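Putative xanthine dehydrogenase YAGS fad-binding subunit (Escherichia coli, PDB 5G5G) probably serves as the molybdenum-bearing subunit of a periplasmic aldehyde oxidase, holding the pterin cytosine dinucleotide and the dioxothiomolybdenum centre at which substrate would be oxidised. Local coordinates at residues Thr474-Thr479 against Val493-Ser498; Pro28-Gly33 against Ser235-Gly240; Gln478-Met483 against Ala521-Leu526. All blocks are in the same frame, centred on the assembly; numbering follows the deposited sequence.

Interaction 1. Residues Thr474-Thr479 against Val493-Ser498; sequences TILAQT and VHLGDS
V493 and A477 meet where the strand at V493-H494 comes nearest the helix at T474-T479, the CA atoms of V493 and A477 lying 6.3 Å apart. One branch of V493 does most of the touching: V493 CG2 lies 3.7 Å from A477 CB, and the same methyl is 3.8 Å from A477 N, so it presses on the helix backbone as well as on a side chain. The torsion explains the division of labour. With CG1 anti to the backbone N (chi1 178°), CG2 is left beside that N and aimed at A477, while the other methyl points to the neighbouring L476. There the fit is looser, CG1 of V493 and CB of L476 standing 4.3 Å apart.

Two residues further on, L495 reaches the same helix face. Its side chain and that of L476 cross obliquely, and the contact is made between branch ends, L476 CD1 meeting L495 CD2 at 3.7 Å. The CD1 methyl of L476 continues its chain away from CA (chi2 162°), which carries it out to L495. Everything between the segments is apolar, and all four touching residues are buried.

The helix has its own internal brace. T479 OG1 donates to I475 O over 2.8 Å, and T479 N approaches the same oxygen from the opposite face of the carbonyl plane, giving this acceptor two donors.

The packing belongs to a beta-alpha-beta crossover, in which helix 472-484 connects the adjacent parallel strands 459-462 and 491-494, and I475 of this helix touches the pterin cytosine dinucleotide. Y473, just before T474, touches both V493 and L495, and on the helix side L476 also meets S515 and V519 of helix 511-534.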
loop_
_atom_site.group_PDB
_atom_site.type_symbol
_atom_site.label_atom_id
_atom_site.label_comp_id
_atom_site.label_asym_id
_atom_site.label_seq_id
_atom_site.Cartn_x
_atom_site.Cartn_y
_atom_site.Cartn_z
ATOM N N THR C 474 -13.852 16.595 -9.755
ATOM C CA THR C 474 -13.357 17.888 -10.151
ATOM C C THR C 474 -13.348 18.127 -11.664
ATOM O O THR C 474 -13.856 19.124 -12.139
ATOM C CB THR C 474 -11.984 18.099 -9.535
ATOM O OG1 THR C 474 -12.116 17.813 -8.151
ATOM C CG2 THR C 474 -11.510 19.480 -9.738
ATOM N N ILE C 475 -12.815 17.203 -12.422
ATOM C CA ILE C 475 -12.802 17.361 -13.863
ATOM C C ILE C 475 -14.179 17.337 -14.532
ATOM O O ILE C 475 -14.391 18.034 -15.526
ATOM C CB ILE C 475 -11.826 16.399 -14.570
ATOM C CG1 ILE C 475 -12.178 14.914 -14.314
ATOM C CG2 ILE C 475 -10.412 16.794 -14.137
ATOM C CD1 ILE C 475 -11.548 13.936 -15.323
ATOM N N LEU C 476 -15.126 16.598 -13.949
ATOM C CA LEU C 476 -16.497 16.656 -14.442
ATOM C C LEU C 476 -17.120 18.018 -14.119
ATOM O O LEU C 476 -17.804 18.593 -14.979
ATOM C CB LEU C 476 -17.345 15.521 -13.857
ATOM C CG LEU C 476 -16.889 14.132 -14.365
ATOM C CD1 LEU C 476 -17.408 12.994 -13.497
ATOM C CD2 LEU C 476 -17.362 13.867 -15.781
ATOM N N ALA C 477 -16.840 18.571 -12.923
ATOM C CA ALA C 477 -17.291 19.943 -12.604
ATOM C C ALA C 477 -16.680 20.981 -13.563
ATOM O O ALA C 477 -17.367 21.860 -14.103
ATOM C CB ALA C 477 -16.978 20.283 -11.154
ATOM N N GLN C 478 -15.398 20.824 -13.842
ATOM C CA GLN C 478 -14.720 21.753 -14.752
ATOM C C GLN C 478 -15.326 21.739 -16.156
ATOM O O GLN C 478 -15.477 22.822 -16.811
ATOM C CB GLN C 478 -13.246 21.476 -14.812
ATOM C CG GLN C 478 -12.488 21.748 -13.501
ATOM C CD GLN C 478 -11.047 21.215 -13.548
ATOM O OE1 GLN C 478 -10.709 20.171 -12.978
ATOM N NE2 GLN C 478 -10.180 21.936 -14.257
ATOM N N THR C 479 -15.660 20.534 -16.619
ATOM C CA THR C 479 -16.268 20.336 -17.942
ATOM C C THR C 479 -17.616 21.005 -18.065
ATOM O O THR C 479 -17.869 21.825 -18.972
ATOM C CB THR C 479 -16.359 18.842 -18.304
ATOM O OG1 THR C 479 -15.044 18.249 -18.255
ATOM C CG2 THR C 479 -16.972 18.663 -19.694
ATOM N N VAL C 493 -21.655 17.907 -8.414
ATOM C CA VAL C 493 -21.438 16.653 -9.127
ATOM C C VAL C 493 -21.724 15.480 -8.183
ATOM O O VAL C 493 -21.127 15.401 -7.104
ATOM C CB VAL C 493 -19.989 16.557 -9.618
ATOM C CG1 VAL C 493 -19.732 15.233 -10.336
ATOM C CG2 VAL C 493 -19.602 17.755 -10.483
ATOM N N HIS C 494 -22.626 14.620 -8.619
ATOM C CA HIS C 494 -23.045 13.431 -7.895
ATOM C C HIS C 494 -22.599 12.227 -8.713
ATOM O O HIS C 494 -22.960 12.100 -9.887
ATOM C CB HIS C 494 -24.539 13.456 -7.711
ATOM C CG HIS C 494 -25.013 14.718 -7.062
ATOM N ND1 HIS C 494 -24.543 15.138 -5.834
ATOM C CD2 HIS C 494 -25.867 15.679 -7.481
ATOM C CE1 HIS C 494 -25.105 16.306 -5.526
ATOM N NE2 HIS C 494 -25.921 16.649 -6.503
ATOM N N LEU C 495 -21.840 11.359 -8.060
ATOM C CA LEU C 495 -21.173 10.207 -8.687
ATOM C C LEU C 495 -21.479 8.886 -8.025
ATOM O O LEU C 495 -22.005 8.826 -6.906
ATOM C CB LEU C 495 -19.643 10.394 -8.630
ATOM C CG LEU C 495 -19.066 11.555 -9.392
ATOM C CD1 LEU C 495 -17.546 11.497 -9.402
ATOM C CD2 LEU C 495 -19.557 11.578 -10.801
ATOM N N GLY C 496 -21.125 7.821 -8.757
ATOM C CA GLY C 496 -21.006 6.497 -8.183
ATOM C C GLY C 496 -22.302 5.905 -7.665
ATOM O O GLY C 496 -22.319 5.332 -6.592
ATOM N N ASP C 497 -23.385 6.065 -8.363
ATOM C CA ASP C 497 -24.676 5.557 -7.946
ATOM C C ASP C 497 -25.353 5.040 -9.212
ATOM O O ASP C 497 -25.440 5.750 -10.253
ATOM C CB ASP C 497 -25.448 6.690 -7.284
ATOM C CG ASP C 497 -26.740 6.234 -6.584
ATOM O OD1 ASP C 497 -27.528 5.410 -7.149
ATOM O OD2 ASP C 497 -27.036 6.848 -5.521
ATOM N N SER C 498 -25.815 3.780 -9.166
ATOM C CA SER C 498 -26.484 3.179 -10.335
ATOM C C SER C 498 -27.834 3.807 -10.653
ATOM O O SER C 498 -28.422 3.517 -11.725
ATOM C CB SER C 498 -26.601 1.658 -10.216
ATOM O OG SER C 498 -27.448 1.306 -9.131
#

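Interaction 2. Residues Pro28-Gly33 against Ser235-Gly240; sequences PLKTTG and SPYIGG
L29 and Y237 are brought together by similar first torsions, -64° and -59°, which in both residues set CG beside the backbone N and anti to the carbonyl carbon. L29 then runs on with CD1 anti to CA, so that this methyl arrives at the phenol end of the tyrosine, L29 CD1 being 3.3 Å from Y237 OH and 4.1 Å from Y237 CZ. The two side chains cross at about a right angle. K30 works by length instead: its chain is extended beyond CG, and the methylene K30 CE passes the other end of the ring, 3.8 Å from Y237 CD1. Both approaches to the ring are oblique. Y473 meets the ring too, with planes about 25° apart, and Y237 OH is hydrogen-bonded to a glycerol that probably comes from the crystallisation liquor.

Beyond CE the ammonium group of K30 leaves the ring for polar company. K30 NZ forms a salt bridge with D26 and donates to a water over 2.9 Å; that water also accepts from I238 N at 3.2 Å, bridging the two segments. Another bond from NZ goes to the backbone of another protein chain, which packs along the 28-33 segment.

Within 28-33, T32 OG1 donates a 2.7 Å hydrogen bond to P28 O. On the far segment, G239 centres an inverse gamma turn, closed by a weak 2.9 Å bond from G240 N to I238 O. G240, which follows the turn's centre, touches the pterin cytosine dinucleotide, while the K30 side chain lies about 7 Å from the iron-sulfur cluster: a subunit interface beside the cofactor pocket.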
loop_
_atom_site.group_PDB
_atom_site.type_symbol
_atom_site.label_atom_id
_atom_site.label_comp_id
_atom_site.label_asym_id
_atom_site.label_seq_id
_atom_site.Cartn_x
_atom_site.Cartn_y
_atom_site.Cartn_z
ATOM N N PRO C 28 -12.651 19.452 0.819
ATOM C CA PRO C 28 -13.170 19.727 2.134
ATOM C C PRO C 28 -13.711 18.466 2.837
ATOM O O PRO C 28 -13.444 18.312 4.027
ATOM C CB PRO C 28 -14.266 20.736 1.878
ATOM C CG PRO C 28 -13.727 21.540 0.691
ATOM C CD PRO C 28 -13.133 20.451 -0.174
ATOM N N LEU C 29 -14.439 17.598 2.137
ATOM C CA LEU C 29 -14.908 16.351 2.776
ATOM C C LEU C 29 -13.750 15.396 3.134
ATOM O O LEU C 29 -13.731 14.832 4.229
ATOM C CB LEU C 29 -15.945 15.621 1.910
ATOM C CG LEU C 29 -17.237 16.348 1.669
ATOM C CD1 LEU C 29 -18.012 15.545 0.631
ATOM C CD2 LEU C 29 -18.055 16.496 2.922
ATOM N N LYS C 30 -12.766 15.254 2.237
ATOM C CA LYS C 30 -11.773 14.246 2.434
ATOM C C LYS C 30 -10.730 14.622 3.499
ATOM O O LYS C 30 -10.108 13.727 4.047
ATOM C CB LYS C 30 -11.068 13.855 1.124
ATOM C CG LYS C 30 -11.941 12.986 0.240
ATOM C CD LYS C 30 -11.205 12.640 -1.036
ATOM C CE LYS C 30 -12.015 11.660 -1.845
ATOM N NZ LYS C 30 -11.319 11.207 -3.083
ATOM N N THR C 31 -10.525 15.907 3.745
ATOM C CA THR C 31 -9.520 16.364 4.710
ATOM C C THR C 31 -10.139 16.568 6.099
ATOM O O THR C 31 -9.430 16.852 7.053
ATOM C CB THR C 31 -8.886 17.692 4.272
ATOM O OG1 THR C 31 -9.893 18.706 4.047
ATOM C CG2 THR C 31 -8.046 17.497 3.021
ATOM N N THR C 32 -11.453 16.424 6.207
ATOM C CA THR C 32 -12.173 16.662 7.477
ATOM C C THR C 32 -12.815 15.387 8.012
ATOM O O THR C 32 -13.598 15.473 8.942
ATOM C CB THR C 32 -13.238 17.754 7.374
ATOM O OG1 THR C 32 -14.222 17.350 6.416
ATOM C CG2 THR C 32 -12.630 19.096 6.988
ATOM N N GLY C 33 -12.524 14.243 7.389
ATOM C CA GLY C 33 -13.117 12.936 7.794
ATOM C C GLY C 33 -14.628 12.891 7.627
ATOM O O GLY C 33 -15.353 12.211 8.394
ATOM N N SER C 235 -21.348 3.870 -4.523
ATOM C CA SER C 235 -19.943 3.978 -4.181
ATOM C C SER C 235 -19.388 5.388 -4.534
ATOM O O SER C 235 -18.602 5.530 -5.495
ATOM C CB SER C 235 -19.184 2.859 -4.918
ATOM O OG SER C 235 -17.912 2.688 -4.342
ATOM N N PRO C 236 -19.790 6.423 -3.784
ATOM C CA PRO C 236 -19.394 7.796 -4.128
ATOM C C PRO C 236 -17.968 8.120 -3.771
ATOM O O PRO C 236 -17.374 9.013 -4.372
ATOM C CB PRO C 236 -20.417 8.670 -3.338
ATOM C CG PRO C 236 -20.762 7.815 -2.137
ATOM C CD PRO C 236 -20.807 6.411 -2.697
ATOM N N TYR C 237 -17.421 7.421 -2.780
ATOM C CA TYR C 237 -16.016 7.559 -2.347
ATOM C C TYR C 237 -15.364 6.195 -2.186
ATOM O O TYR C 237 -15.913 5.314 -1.517
ATOM C CB TYR C 237 -15.875 8.373 -1.043
ATOM C CG TYR C 237 -16.429 9.743 -1.206
ATOM C CD1 TYR C 237 -15.731 10.698 -1.909
ATOM C CD2 TYR C 237 -17.715 10.051 -0.741
ATOM C CE1 TYR C 237 -16.273 11.958 -2.133
ATOM C CE2 TYR C 237 -18.261 11.298 -0.983
ATOM C CZ TYR C 237 -17.523 12.223 -1.687
ATOM O OH TYR C 237 -18.076 13.441 -1.910
ATOM N N ILE C 238 -14.206 6.024 -2.819
ATOM C CA ILE C 238 -13.478 4.748 -2.875
ATOM C C ILE C 238 -12.062 5.059 -2.427
ATOM O O ILE C 238 -11.421 5.961 -2.982
ATOM C CB ILE C 238 -13.450 4.192 -4.288
ATOM C CG1 ILE C 238 -14.859 3.792 -4.675
ATOM C CG2 ILE C 238 -12.498 2.988 -4.431
ATOM C CD1 ILE C 238 -15.336 4.334 -5.945
ATOM N N GLY C 239 -11.594 4.349 -1.414
ATOM C CA GLY C 239 -10.311 4.542 -0.862
ATOM C C GLY C 239 -9.259 3.787 -1.649
ATOM O O GLY C 239 -8.467 3.016 -1.073
ATOM N N GLY C 240 -9.163 4.090 -2.951
ATOM C CA GLY C 240 -8.176 3.453 -3.802
ATOM C C GLY C 240 -8.637 2.114 -4.325
ATOM O O GLY C 240 -9.444 1.421 -3.690
HETATM O O HOH W 1 -12.445 8.577 -3.570
#

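Interaction 3. Residues Gln478-Met483 against Ala521-Leu526; sequences QTAAEM and AACMKL
M483 and C523 make the carbon-to-carbon part of the contact, their CB atoms 3.5 Å apart at the place where the two helices come nearest by CA position. M483 CG also lies 3.8 Å from C523 CB, so the cysteine's beta carbon is lapped by the root of the methionine.

Sulfur supplies the rest of the apolar packing. C523 SG, set beside its own backbone N by a chi1 of -69°, projects between two positions nearly one helical turn apart: it is 4.0 Å from A480 CA and 3.9 Å from M483 CB. At A480 the thiol lies close to the helix backbone, C523 SG being nearer CA than A480 CB (4.2 Å). The two methionines meet in a different way. Both chains are bent at chi2 and chi3 and they cross at about a right angle, M483 CE ending 3.4 Å from M524 SD, a snug approach.

These residues join helix 472-484 of the beta-alpha-beta unit to the long helix 511-534, in the molybdopterin cofactor-binding domain. The short segments run in nearly the same direction, with a signed crossing angle of -26° and axes 9.8 Å apart at closest approach.

Polar links lie around this apolar seam. M483 O accepts from R527 NH1, further along the second helix, and E482 turns its carboxylate to the backbone N-H groups of K16, V17 and V18. V451 of strand 447-453 touches the C523 side chain.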
loop_
_atom_site.group_PDB
_atom_site.type_symbol
_atom_site.label_atom_id
_atom_site.label_comp_id
_atom_site.label_asym_id
_atom_site.label_seq_id
_atom_site.Cartn_x
_atom_site.Cartn_y
_atom_site.Cartn_z
ATOM N N GLN C 478 -15.398 20.824 -13.842
ATOM C CA GLN C 478 -14.720 21.753 -14.752
ATOM C C GLN C 478 -15.326 21.739 -16.156
ATOM O O GLN C 478 -15.477 22.822 -16.811
ATOM C CB GLN C 478 -13.246 21.476 -14.812
ATOM C CG GLN C 478 -12.488 21.748 -13.501
ATOM C CD GLN C 478 -11.047 21.215 -13.548
ATOM O OE1 GLN C 478 -10.709 20.171 -12.978
ATOM N NE2 GLN C 478 -10.180 21.936 -14.257
ATOM N N THR C 479 -15.660 20.534 -16.619
ATOM C CA THR C 479 -16.268 20.336 -17.942
ATOM C C THR C 479 -17.616 21.005 -18.065
ATOM O O THR C 479 -17.869 21.825 -18.972
ATOM C CB THR C 479 -16.359 18.842 -18.304
ATOM O OG1 THR C 479 -15.044 18.249 -18.255
ATOM C CG2 THR C 479 -16.972 18.663 -19.694
ATOM N N ALA C 480 -18.487 20.756 -17.093
ATOM C CA ALA C 480 -19.769 21.409 -17.100
ATOM C C ALA C 480 -19.683 22.942 -16.970
ATOM O O ALA C 480 -20.377 23.682 -17.669
ATOM C CB ALA C 480 -20.664 20.824 -16.038
ATOM N N ALA C 481 -18.806 23.412 -16.074
ATOM C CA ALA C 481 -18.621 24.831 -15.905
ATOM C C ALA C 481 -18.181 25.485 -17.235
ATOM O O ALA C 481 -18.646 26.573 -17.608
ATOM C CB ALA C 481 -17.590 25.085 -14.807
ATOM N N GLU C 482 -17.226 24.845 -17.908
ATOM C CA GLU C 482 -16.713 25.347 -19.163
ATOM C C GLU C 482 -17.815 25.441 -20.198
ATOM O O GLU C 482 -17.940 26.451 -20.895
ATOM C CB GLU C 482 -15.613 24.437 -19.711
ATOM C CG GLU C 482 -14.881 25.050 -20.900
ATOM C CD GLU C 482 -13.803 26.044 -20.478
ATOM O OE1 GLU C 482 -12.871 25.619 -19.725
ATOM O OE2 GLU C 482 -13.874 27.208 -20.904
ATOM N N MET C 483 -18.600 24.376 -20.302
ATOM C CA MET C 483 -19.655 24.302 -21.345
ATOM C C MET C 483 -20.797 25.295 -21.137
ATOM O O MET C 483 -21.385 25.777 -22.100
ATOM C CB MET C 483 -20.187 22.888 -21.402
ATOM C CG MET C 483 -19.194 21.864 -21.921
ATOM S SD MET C 483 -18.708 22.114 -23.619
ATOM C CE MET C 483 -20.169 21.670 -24.562
ATOM N N ALA C 521 -21.437 15.845 -24.122
ATOM C CA ALA C 521 -22.600 15.516 -24.938
ATOM C C ALA C 521 -23.865 16.029 -24.288
ATOM O O ALA C 521 -24.685 16.657 -24.959
ATOM C CB ALA C 521 -22.658 14.025 -25.158
ATOM N N ALA C 522 -23.996 15.810 -22.978
ATOM C CA ALA C 522 -25.180 16.279 -22.231
ATOM C C ALA C 522 -25.256 17.828 -22.234
ATOM O O ALA C 522 -26.315 18.404 -22.471
ATOM C CB ALA C 522 -25.233 15.712 -20.831
ATOM N N CYS C 523 -24.107 18.476 -22.054
ATOM C CA CYS C 523 -24.070 19.915 -22.039
ATOM C C CYS C 523 -24.391 20.515 -23.408
ATOM O O CYS C 523 -24.966 21.593 -23.453
ATOM C CB CYS C 523 -22.745 20.456 -21.504
ATOM S SG CYS C 523 -22.492 20.171 -19.759
ATOM N N MET C 524 -24.027 19.860 -24.507
ATOM C CA MET C 524 -24.337 20.393 -25.826
ATOM C C MET C 524 -25.856 20.382 -26.030
ATOM O O MET C 524 -26.431 21.370 -26.535
ATOM C CB MET C 524 -23.677 19.614 -26.952
ATOM C CG MET C 524 -22.200 19.908 -27.090
ATOM S SD MET C 524 -21.882 21.657 -27.538
ATOM C CE MET C 524 -22.530 21.775 -29.176
ATOM N N LYS C 525 -26.515 19.319 -25.547
ATOM C CA LYS C 525 -27.977 19.296 -25.571
ATOM C C LYS C 525 -28.582 20.361 -24.631
ATOM O O LYS C 525 -29.547 21.072 -24.996
ATOM C CB LYS C 525 -28.488 17.899 -25.228
ATOM C CG LYS C 525 -29.997 17.729 -25.200
ATOM C CD LYS C 525 -30.624 17.890 -26.563
ATOM C CE LYS C 525 -32.112 17.670 -26.419
ATOM N NZ LYS C 525 -32.739 17.511 -27.766
ATOM N N LEU C 526 -28.002 20.514 -23.457
ATOM C CA LEU C 526 -28.508 21.504 -22.498
ATOM C C LEU C 526 -28.354 22.923 -23.042
ATOM O O LEU C 526 -29.255 23.750 -22.874
ATOM C CB LEU C 526 -27.832 21.350 -21.141
ATOM C CG LEU C 526 -28.275 22.251 -19.991
ATOM C CD1 LEU C 526 -29.767 22.145 -19.757
ATOM C CD2 LEU C 526 -27.502 21.861 -18.750
#

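Overall arrangement
From the N terminus, interaction 2 comes first and closes the longest loop: 28-33 meets 235-240 across some two hundred residues, bringing an early helix to the turn at the pterin cofactor. It is complete before interaction 1 opens. Interactions 1 and 3 both start on helix 472-484 and share Q478 and T479. Interaction 1 closes a short loop at strand 491-494; both loops start from the same helical stretch, the one of interaction 3 reaching further, to helix 511-534. Interactions 1 and 2, with centres about 14 Å apart, are joined by a probable hydrogen bond from S235 N to G496 O (2.7 Å), tying the two molybdopterin cofactor-binding domains together. Interaction 3 does not touch interaction 2.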